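Local coordinates for protein MccF (Escherichia coli, PDB 4IIY) that probably acts as a serine-peptidase-like hydrolase of the S66 family and serves as the self-immunity protein against microcin C7, at residues Asp265-Ile276 / Ser296-Asp307; Glu103-Thr111 / Asp130-Lys139. The protein carries 1 engineered substitution. One frame throughout, in Å; residues are numbered along the deposited sequence.

Contact 1 of 2, residues Asp265-Ile276 / Ser296-Asp307; sequences DILFIEDSRKSI and SAIILGKHELFD. With 1EI (5'-O-(L-alpha-glutamylsulfamoyl)inosine), chain K; EDO (1,2-ethanediol), chain L.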
# COMPACT_ATOMS: atom_id res chain seq x y z
N ASP B 265 20.87 0.80 11.15
CA ASP B 265 20.71 0.66 9.70
C ASP B 265 20.55 2.02 9.03
O ASP B 265 20.10 2.99 9.65
CB ASP B 265 19.46 -0.17 9.37
CG ASP B 265 19.66 -1.67 9.56
OD1 ASP B 265 20.80 -2.16 9.72
OD2 ASP B 265 18.62 -2.37 9.51
N ILE B 266 20.89 2.06 7.75
CA ILE B 266 20.53 3.19 6.89
C ILE B 266 19.32 2.78 6.06
O ILE B 266 19.37 1.78 5.35
CB ILE B 266 21.71 3.59 5.97
CG1 ILE B 266 22.86 4.14 6.80
CG2 ILE B 266 21.26 4.61 4.92
CD1 ILE B 266 24.12 4.45 6.00
N LEU B 267 18.23 3.53 6.16
CA LEU B 267 17.03 3.21 5.39
C LEU B 267 17.12 3.82 4.02
O LEU B 267 17.31 5.03 3.90
CB LEU B 267 15.78 3.76 6.09
CG LEU B 267 14.47 3.50 5.35
CD1 LEU B 267 14.11 2.03 5.42
CD2 LEU B 267 13.36 4.35 5.95
N PHE B 268 16.98 3.00 2.97
CA PHE B 268 16.90 3.48 1.60
C PHE B 268 15.46 3.28 1.11
O PHE B 268 14.95 2.15 1.12
CB PHE B 268 17.88 2.71 0.71
CG PHE B 268 17.59 2.85 -0.76
CD1 PHE B 268 17.73 4.07 -1.39
CD2 PHE B 268 17.16 1.76 -1.51
CE1 PHE B 268 17.45 4.21 -2.76
CE2 PHE B 268 16.88 1.89 -2.87
CZ PHE B 268 17.02 3.12 -3.49
N ILE B 269 14.82 4.37 0.70
CA ILE B 269 13.45 4.31 0.19
C ILE B 269 13.28 5.23 -1.01
O ILE B 269 13.85 6.34 -1.07
CB ILE B 269 12.40 4.67 1.27
CG1 ILE B 269 12.86 5.90 2.05
CG2 ILE B 269 12.17 3.49 2.19
CD1 ILE B 269 11.78 6.48 2.96
N GLU B 270 12.53 4.76 -2.00
CA GLU B 270 12.15 5.59 -3.14
C GLU B 270 10.74 5.23 -3.55
O GLU B 270 10.28 4.11 -3.33
CB GLU B 270 13.13 5.43 -4.30
CG GLU B 270 13.16 4.05 -4.97
CD GLU B 270 12.20 3.90 -6.15
OE1 GLU B 270 11.84 4.92 -6.80
OE2 GLU B 270 11.79 2.75 -6.43
N ASP B 271 10.04 6.20 -4.12
CA ASP B 271 8.72 5.95 -4.70
C ASP B 271 8.59 6.69 -6.03
O ASP B 271 9.42 7.52 -6.37
CB ASP B 271 7.58 6.35 -3.74
CG ASP B 271 7.30 5.31 -2.67
OD1 ASP B 271 6.96 4.16 -3.05
OD2 ASP B 271 7.40 5.62 -1.46
N SER B 272 7.54 6.36 -6.77
CA SER B 272 7.31 6.87 -8.12
C SER B 272 5.87 7.28 -8.35
O SER B 272 4.94 6.54 -8.03
CB SER B 272 7.68 5.78 -9.14
OG SER B 272 7.11 6.05 -10.42
N ARG B 273 5.70 8.48 -8.91
CA ARG B 273 4.40 8.96 -9.39
C ARG B 273 3.33 8.94 -8.31
O ARG B 273 2.15 8.69 -8.61
CB ARG B 273 3.95 8.18 -10.63
CG ARG B 273 4.92 8.29 -11.80
CD ARG B 273 4.47 7.42 -12.96
NE ARG B 273 3.72 8.20 -13.94
CZ ARG B 273 4.06 8.33 -15.23
NH1 ARG B 273 5.12 7.69 -15.71
NH2 ARG B 273 3.32 9.08 -16.03
N LYS B 274 3.72 9.23 -7.08
CA LYS B 274 2.74 9.27 -6.01
C LYS B 274 2.26 10.67 -5.69
O LYS B 274 2.96 11.66 -5.91
CB LYS B 274 3.30 8.67 -4.71
CG LYS B 274 3.78 7.24 -4.84
CD LYS B 274 2.71 6.33 -5.42
CE LYS B 274 3.19 4.89 -5.42
NZ LYS B 274 2.29 4.02 -6.21
N SER B 275 1.04 10.72 -5.16
CA SER B 275 0.54 11.94 -4.55
C SER B 275 1.21 12.16 -3.19
O SER B 275 1.64 11.21 -2.51
CB SER B 275 -0.96 11.82 -4.33
OG SER B 275 -1.23 10.87 -3.33
N ILE B 276 1.30 13.42 -2.81
CA ILE B 276 1.76 13.79 -1.49
C ILE B 276 0.92 13.08 -0.41
O ILE B 276 1.45 12.70 0.63
CB ILE B 276 1.78 15.33 -1.34
CG1 ILE B 276 2.32 15.75 0.02
CG2 ILE B 276 0.40 15.93 -1.61
CD1 ILE B 276 2.75 17.21 0.07
N SER B 296 19.91 5.15 11.51
CA SER B 296 20.86 6.22 11.76
C SER B 296 20.91 7.26 10.64
O SER B 296 21.46 8.36 10.83
CB SER B 296 22.26 5.66 12.02
OG SER B 296 22.27 4.85 13.18
N ALA B 297 20.33 6.94 9.49
CA ALA B 297 20.21 7.88 8.38
C ALA B 297 19.15 7.36 7.43
O ALA B 297 18.79 6.17 7.47
CB ALA B 297 21.56 8.05 7.65
N ILE B 298 18.64 8.25 6.59
CA ILE B 298 17.68 7.89 5.55
C ILE B 298 18.18 8.40 4.21
O ILE B 298 18.65 9.54 4.11
CB ILE B 298 16.30 8.52 5.85
CG1 ILE B 298 15.74 7.98 7.17
CG2 ILE B 298 15.33 8.26 4.69
CD1 ILE B 298 14.67 8.85 7.76
N ILE B 299 18.10 7.55 3.19
CA ILE B 299 18.33 7.94 1.81
C ILE B 299 16.99 7.96 1.08
O ILE B 299 16.30 6.94 1.02
CB ILE B 299 19.25 6.94 1.09
CG1 ILE B 299 20.59 6.80 1.81
CG2 ILE B 299 19.45 7.35 -0.38
CD1 ILE B 299 21.39 5.58 1.35
N LEU B 300 16.61 9.12 0.55
CA LEU B 300 15.43 9.22 -0.30
C LEU B 300 15.89 9.24 -1.75
O LEU B 300 16.64 10.15 -2.16
CB LEU B 300 14.65 10.52 -0.03
CG LEU B 300 14.16 10.77 1.40
CD1 LEU B 300 13.47 12.12 1.47
CD2 LEU B 300 13.21 9.66 1.87
N GLY B 301 15.49 8.25 -2.53
CA GLY B 301 15.73 8.31 -3.96
C GLY B 301 14.90 9.43 -4.58
O GLY B 301 13.82 9.76 -4.08
N LYS B 302 15.37 10.02 -5.67
CA LYS B 302 14.56 11.02 -6.35
C LYS B 302 13.20 10.41 -6.72
O LYS B 302 13.14 9.31 -7.26
CB LYS B 302 15.23 11.54 -7.63
CG LYS B 302 16.49 12.37 -7.40
CD LYS B 302 16.89 13.06 -8.71
CE LYS B 302 17.99 14.09 -8.51
NZ LYS B 302 19.26 13.46 -8.05
N HIS B 303 12.13 11.16 -6.47
CA HIS B 303 10.77 10.68 -6.71
C HIS B 303 10.30 11.09 -8.10
O HIS B 303 10.14 12.29 -8.37
CB HIS B 303 9.84 11.30 -5.66
CG HIS B 303 8.48 10.67 -5.60
ND1 HIS B 303 7.99 10.10 -4.44
CD2 HIS B 303 7.50 10.53 -6.53
CE1 HIS B 303 6.78 9.61 -4.67
NE2 HIS B 303 6.45 9.87 -5.93
N GLU B 304 10.06 10.13 -8.98
CA GLU B 304 9.62 10.40 -10.35
C GLU B 304 8.24 11.08 -10.36
O GLU B 304 7.26 10.50 -9.89
CB GLU B 304 9.55 9.09 -11.12
CG GLU B 304 8.98 9.18 -12.53
CD GLU B 304 8.79 7.82 -13.19
OE1 GLU B 304 8.45 6.84 -12.50
OE2 GLU B 304 9.01 7.73 -14.42
N LEU B 305 8.17 12.30 -10.89
CA LEU B 305 6.90 12.98 -11.12
C LEU B 305 6.01 12.99 -9.86
O LEU B 305 4.83 12.65 -9.91
CB LEU B 305 6.17 12.36 -12.32
CG LEU B 305 6.94 12.43 -13.64
CD1 LEU B 305 6.27 11.60 -14.73
CD2 LEU B 305 7.07 13.88 -14.09
N PHE B 306 6.59 13.41 -8.75
CA PHE B 306 5.84 13.59 -7.50
C PHE B 306 4.71 14.60 -7.71
O PHE B 306 4.92 15.65 -8.32
CB PHE B 306 6.80 14.08 -6.42
CG PHE B 306 6.16 14.32 -5.09
CD1 PHE B 306 5.54 13.29 -4.40
CD2 PHE B 306 6.22 15.57 -4.50
CE1 PHE B 306 4.96 13.53 -3.15
CE2 PHE B 306 5.66 15.80 -3.25
CZ PHE B 306 5.03 14.77 -2.58
N ASP B 307 3.53 14.30 -7.19
CA ASP B 307 2.38 15.19 -7.31
C ASP B 307 2.11 15.84 -5.95
O ASP B 307 1.56 15.22 -5.05
CB ASP B 307 1.17 14.40 -7.80
CG ASP B 307 -0.14 15.16 -7.68
OD1 ASP B 307 -0.11 16.39 -7.53
OD2 ASP B 307 -1.20 14.51 -7.74
O6 1EI K . 3.67 4.02 -20.97
C6 1EI K . 4.63 4.49 -20.32
N1 1EI K . 5.12 5.72 -20.57
C2 1EI K . 6.15 6.23 -19.88
N3 1EI K . 6.78 5.57 -18.90
C5 1EI K . 5.27 3.69 -19.25
C4 1EI K . 6.38 4.32 -18.56
N7 1EI K . 5.11 2.47 -18.71
C8 1EI K . 6.04 2.33 -17.74
N9 1EI K . 6.79 3.43 -17.66
C1' 1EI K . 7.90 3.67 -16.72
O4' 1EI K . 8.59 2.46 -16.39
C2' 1EI K . 7.33 4.18 -15.41
O2' 1EI K . 7.28 5.61 -15.43
C3' 1EI K . 8.30 3.66 -14.38
O3' 1EI K . 9.17 4.71 -13.97
C4' 1EI K . 9.13 2.60 -15.08
C5' 1EI K . 9.10 1.27 -14.34
O5' 1EI K . 7.77 0.74 -14.29
SBF 1EI K . 7.46 -0.37 -13.28
OAE 1EI K . 6.43 -1.22 -13.84
OAF 1EI K . 8.70 -1.08 -13.08
NAQ 1EI K . 7.02 0.33 -11.98
C 1EI K . 6.78 -0.25 -10.79
O 1EI K . 6.88 -1.44 -10.50
CA 1EI K . 6.38 0.67 -9.67
N 1EI K . 6.21 2.03 -10.16
CB 1EI K . 5.11 0.16 -9.00
CG 1EI K . 5.15 0.40 -7.50
CD 1EI K . 4.77 1.83 -7.18
OE1 1EI K . 4.83 2.68 -8.08
OE2 1EI K . 4.40 2.09 -6.02
C1 EDO L . 11.26 8.99 -2.06
O1 EDO L . 11.24 8.88 -3.49
C2 EDO L . 10.46 10.19 -1.57
O2 EDO L . 9.07 9.98 -1.83
O HOH W 1 11.45 7.55 -8.39
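The imidazole of H303 is sandwiched in the loops that follow strands 266-270 and 297-301, a parallel pair joined by a beta-alpha-beta crossover through helices 276-288 and 291-294. D271 O sits 3.3 Å above the ring plane over its centre, and F306 CD1 covers the opposite face. At the rim, in the ring plane, K274 N donates to H303 NE2 (3.0 Å), while ND1 pairs with an ethanediol oxygen. The second flat group is the R273 guanidinium, with L305 CD1 over one face at 4.0 Å from CZ and the ribose O2' of the bound glutamylsulfamoyl inosine at the edge, a weak bond from NH1.

The two strands are neighbours in the mixed sheet of the C-terminal domain. I299 N reaches L267 O at 2.7 Å, and I269 N and G301 N continue the pairing. I266 CG2 touches I299 CD1 on one face of the sheet; I269 CD1 meets L300 CD2 on the other.

The H303 first torsion (chi1 -167°) carries the ring away from its own backbone N and brings a face against D271 O and S272 N, with NE2 turned to K274 N. Replacing the imidazole by an alanine's methyl is likely to leave K274 N without its acceptor and open a gap between D271 O and F306.

E270, the predicted charge-relay acid, lies on strand 266-270, its carboxylate hydrogen-bonded to H338 and Y164. Beyond it the loops grip the ligand: K274 NZ bonds the glutamyl OE2 at 2.9 Å. E304 takes the ribose, OE2 accepting from O2' (2.9 Å) and OE1 from O3' (2.7 Å), and S272 OG steadies the carboxylate, donating to E304 OE1 at 2.6 Å on its anti side.

Contact 2 of 2, residues Glu103-Thr111 / Asp130-Lys139; sequences ELVYNPDIT and DYDAIIANPK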
# COMPACT_ATOMS: atom_id res chain seq x y z
N GLU B 103 13.81 -21.17 -13.02
CA GLU B 103 14.52 -21.76 -14.15
C GLU B 103 15.80 -21.02 -14.49
O GLU B 103 16.78 -21.62 -14.94
CB GLU B 103 13.60 -21.86 -15.37
CG GLU B 103 12.57 -22.96 -15.23
CD GLU B 103 11.65 -23.05 -16.44
OE1 GLU B 103 11.79 -22.22 -17.36
OE2 GLU B 103 10.78 -23.95 -16.46
N LEU B 104 15.83 -19.71 -14.25
CA LEU B 104 17.06 -18.95 -14.44
C LEU B 104 18.07 -19.28 -13.36
O LEU B 104 19.27 -19.39 -13.64
CB LEU B 104 16.77 -17.45 -14.51
CG LEU B 104 15.82 -17.00 -15.62
CD1 LEU B 104 15.58 -15.50 -15.53
CD2 LEU B 104 16.35 -17.37 -17.00
N VAL B 105 17.61 -19.45 -12.12
CA VAL B 105 18.50 -19.85 -11.03
C VAL B 105 19.17 -21.20 -11.33
O VAL B 105 20.33 -21.41 -10.97
CB VAL B 105 17.74 -19.90 -9.68
CG1 VAL B 105 18.65 -20.44 -8.58
CG2 VAL B 105 17.19 -18.52 -9.32
N TYR B 106 18.43 -22.09 -12.00
CA TYR B 106 18.93 -23.44 -12.27
C TYR B 106 19.95 -23.49 -13.40
O TYR B 106 20.61 -24.51 -13.61
CB TYR B 106 17.78 -24.38 -12.64
CG TYR B 106 16.70 -24.53 -11.60
CD1 TYR B 106 16.97 -24.38 -10.25
CD2 TYR B 106 15.40 -24.84 -11.98
CE1 TYR B 106 15.96 -24.53 -9.30
CE2 TYR B 106 14.39 -24.98 -11.04
CZ TYR B 106 14.68 -24.83 -9.70
OH TYR B 106 13.69 -24.98 -8.76
N ASN B 107 20.07 -22.41 -14.16
CA ASN B 107 20.93 -22.38 -15.33
C ASN B 107 22.37 -21.99 -14.95
O ASN B 107 22.63 -20.85 -14.59
CB ASN B 107 20.36 -21.38 -16.35
CG ASN B 107 21.07 -21.44 -17.70
OD1 ASN B 107 22.26 -21.77 -17.77
ND2 ASN B 107 20.35 -21.12 -18.76
N PRO B 108 23.31 -22.95 -15.04
CA PRO B 108 24.66 -22.66 -14.54
C PRO B 108 25.43 -21.65 -15.39
O PRO B 108 26.45 -21.13 -14.93
CB PRO B 108 25.36 -24.02 -14.59
CG PRO B 108 24.67 -24.73 -15.70
CD PRO B 108 23.22 -24.29 -15.65
N ASP B 109 24.94 -21.36 -16.59
CA ASP B 109 25.61 -20.40 -17.47
C ASP B 109 25.29 -18.95 -17.13
O ASP B 109 25.96 -18.03 -17.60
CB ASP B 109 25.25 -20.66 -18.93
CG ASP B 109 25.72 -22.01 -19.43
OD1 ASP B 109 26.68 -22.56 -18.84
OD2 ASP B 109 25.13 -22.53 -20.40
N ILE B 110 24.26 -18.73 -16.31
CA ILE B 110 23.79 -17.37 -16.03
C ILE B 110 24.52 -16.75 -14.84
O ILE B 110 24.57 -17.34 -13.76
CB ILE B 110 22.26 -17.36 -15.79
CG1 ILE B 110 21.54 -17.79 -17.07
CG2 ILE B 110 21.79 -15.97 -15.38
CD1 ILE B 110 20.03 -17.86 -16.94
N THR B 111 25.10 -15.57 -15.04
CA THR B 111 25.80 -14.86 -13.96
C THR B 111 24.89 -13.83 -13.28
O THR B 111 25.04 -13.53 -12.10
CB THR B 111 27.07 -14.16 -14.50
OG1 THR B 111 27.99 -15.15 -14.97
CG2 THR B 111 27.75 -13.35 -13.42
N ASP B 130 12.69 -21.00 -5.25
CA ASP B 130 13.54 -22.09 -4.78
C ASP B 130 14.72 -21.52 -4.01
O ASP B 130 15.81 -21.34 -4.57
CB ASP B 130 14.00 -22.95 -5.96
CG ASP B 130 14.60 -24.27 -5.53
OD1 ASP B 130 15.06 -24.37 -4.37
OD2 ASP B 130 14.61 -25.21 -6.36
N TYR B 131 14.50 -21.20 -2.74
CA TYR B 131 15.52 -20.55 -1.93
C TYR B 131 16.76 -21.42 -1.77
O TYR B 131 17.88 -20.91 -1.77
CB TYR B 131 14.96 -20.10 -0.57
CG TYR B 131 13.87 -19.09 -0.78
CD1 TYR B 131 14.17 -17.81 -1.23
CD2 TYR B 131 12.54 -19.41 -0.61
CE1 TYR B 131 13.19 -16.88 -1.46
CE2 TYR B 131 11.54 -18.48 -0.85
CZ TYR B 131 11.87 -17.22 -1.28
OH TYR B 131 10.89 -16.27 -1.53
N ASP B 132 16.57 -22.73 -1.64
CA ASP B 132 17.72 -23.62 -1.52
C ASP B 132 18.60 -23.55 -2.76
O ASP B 132 19.82 -23.56 -2.66
CB ASP B 132 17.26 -25.06 -1.27
CG ASP B 132 16.70 -25.27 0.12
OD1 ASP B 132 17.03 -24.47 1.02
OD2 ASP B 132 15.95 -26.25 0.31
N ALA B 133 17.98 -23.47 -3.94
CA ALA B 133 18.74 -23.39 -5.18
C ALA B 133 19.46 -22.04 -5.29
O ALA B 133 20.57 -21.97 -5.82
CB ALA B 133 17.84 -23.62 -6.38
N ILE B 134 18.83 -20.98 -4.79
CA ILE B 134 19.46 -19.66 -4.77
C ILE B 134 20.71 -19.69 -3.89
O ILE B 134 21.75 -19.13 -4.25
CB ILE B 134 18.48 -18.59 -4.28
CG1 ILE B 134 17.36 -18.41 -5.31
CG2 ILE B 134 19.19 -17.26 -4.04
CD1 ILE B 134 16.20 -17.56 -4.83
N ILE B 135 20.61 -20.35 -2.75
CA ILE B 135 21.76 -20.48 -1.86
C ILE B 135 22.87 -21.31 -2.50
O ILE B 135 24.05 -20.96 -2.39
CB ILE B 135 21.34 -21.08 -0.52
CG1 ILE B 135 20.47 -20.08 0.25
CG2 ILE B 135 22.56 -21.48 0.31
CD1 ILE B 135 19.69 -20.69 1.39
N ALA B 136 22.49 -22.39 -3.18
CA ALA B 136 23.46 -23.29 -3.79
C ALA B 136 24.15 -22.66 -5.00
O ALA B 136 25.29 -22.99 -5.33
CB ALA B 136 22.79 -24.60 -4.20
N ASN B 137 23.44 -21.75 -5.67
CA ASN B 137 23.89 -21.16 -6.92
C ASN B 137 23.71 -19.65 -6.90
O ASN B 137 22.88 -19.11 -7.63
CB ASN B 137 23.10 -21.73 -8.10
CG ASN B 137 23.02 -23.25 -8.08
OD1 ASN B 137 23.94 -23.94 -8.52
ND2 ASN B 137 21.91 -23.78 -7.56
N PRO B 138 24.47 -18.95 -6.04
CA PRO B 138 24.25 -17.51 -5.92
C PRO B 138 24.54 -16.79 -7.23
O PRO B 138 25.51 -17.10 -7.93
CB PRO B 138 25.23 -17.07 -4.82
CG PRO B 138 26.16 -18.23 -4.63
CD PRO B 138 25.45 -19.46 -5.06
N LYS B 139 23.67 -15.84 -7.58
CA LYS B 139 23.84 -15.03 -8.79
C LYS B 139 23.52 -13.59 -8.44
O LYS B 139 22.93 -13.31 -7.40
CB LYS B 139 22.92 -15.52 -9.91
CG LYS B 139 23.21 -16.95 -10.39
CD LYS B 139 22.19 -17.42 -11.41
CE LYS B 139 22.26 -18.92 -11.64
NZ LYS B 139 23.60 -19.37 -12.15
O HOH W 2 22.96 -22.25 -11.66
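K139 reaches across to the turn at N107-I110 and plugs it with its ammonium group. The contact joins parts of a beta-alpha-beta unit in the N-terminal domain: strand 110-115 leads out, helix 131-136 crosses over, and strand 140-143 begins right after K139. V105 of helix 94-105 packs against helix 131-136.

The lysine chain runs extended past I110 and T111, then bends at its last torsion (chi4 -60°), which brings NZ in among backbone carbonyls. NZ donates to I110 O at 2.8 Å, in the carbonyl plane, and to N107 O at 3.0 Å, coming from above the carbonyl plane of N107. I110 N closes the type I turn on the other face of the same N107 O. A water accepts from NZ and donates a hydrogen bond to V105 O, so the buried lysine is held by three partners. N107 also folds its own side chain into an Asx turn, OD1 accepting from D109 N.

Y106, next along from V105, sets CG opposite its carbonyl carbon (chi1 -59°), and the ring lies along the start of helix 131-136. A133 CB meets the ring edge, 3.6 Å from Y106 CE1. Y106 OH donates to the anti lone pair of D130 OD2 at 2.6 Å, with ring and carboxylate planes 83° apart. D130 is the N-cap residue: its other oxygen, OD1, accepts from A133 N at 3.1 Å, so one carboxylate both caps the helix and holds the tyrosine.

Between these polar ends V105 fills the middle. Its CG1 branch lies over the A133 carbonyl, and CG2 meets I134 CG1 at 4.0 Å, the two side chains crossing at about a right angle. Just after the helix, N137 folds back, ND2 donating to A133 O at 2.8 Å.

How the contacts relate
Contacts 1 and 2 lie on opposite sides of the chain's centre, contact 1 in the C-terminal and contact 2 in the N-terminal LD-carboxypeptidase domain, their centres about 31 Å apart and their nearest atoms about 17 Å apart, so neither touches the other. Contact 1 borders the ligand: the side chain of E270 is about 3 Å from that of H338 and about 5 Å from that of A145, the engineered residue at the predicted nucleophile position. Contact 2 is remote from that site, yet the chain links it there. Strand 110-115, which starts in 103-111, runs on toward G118 and G119, and strand 140-143, following 130-139, leads to A145 and D146. G118, G119 and D146 all hydrogen-bond the bound glutamylsulfamoyl inosine through backbone nitrogens.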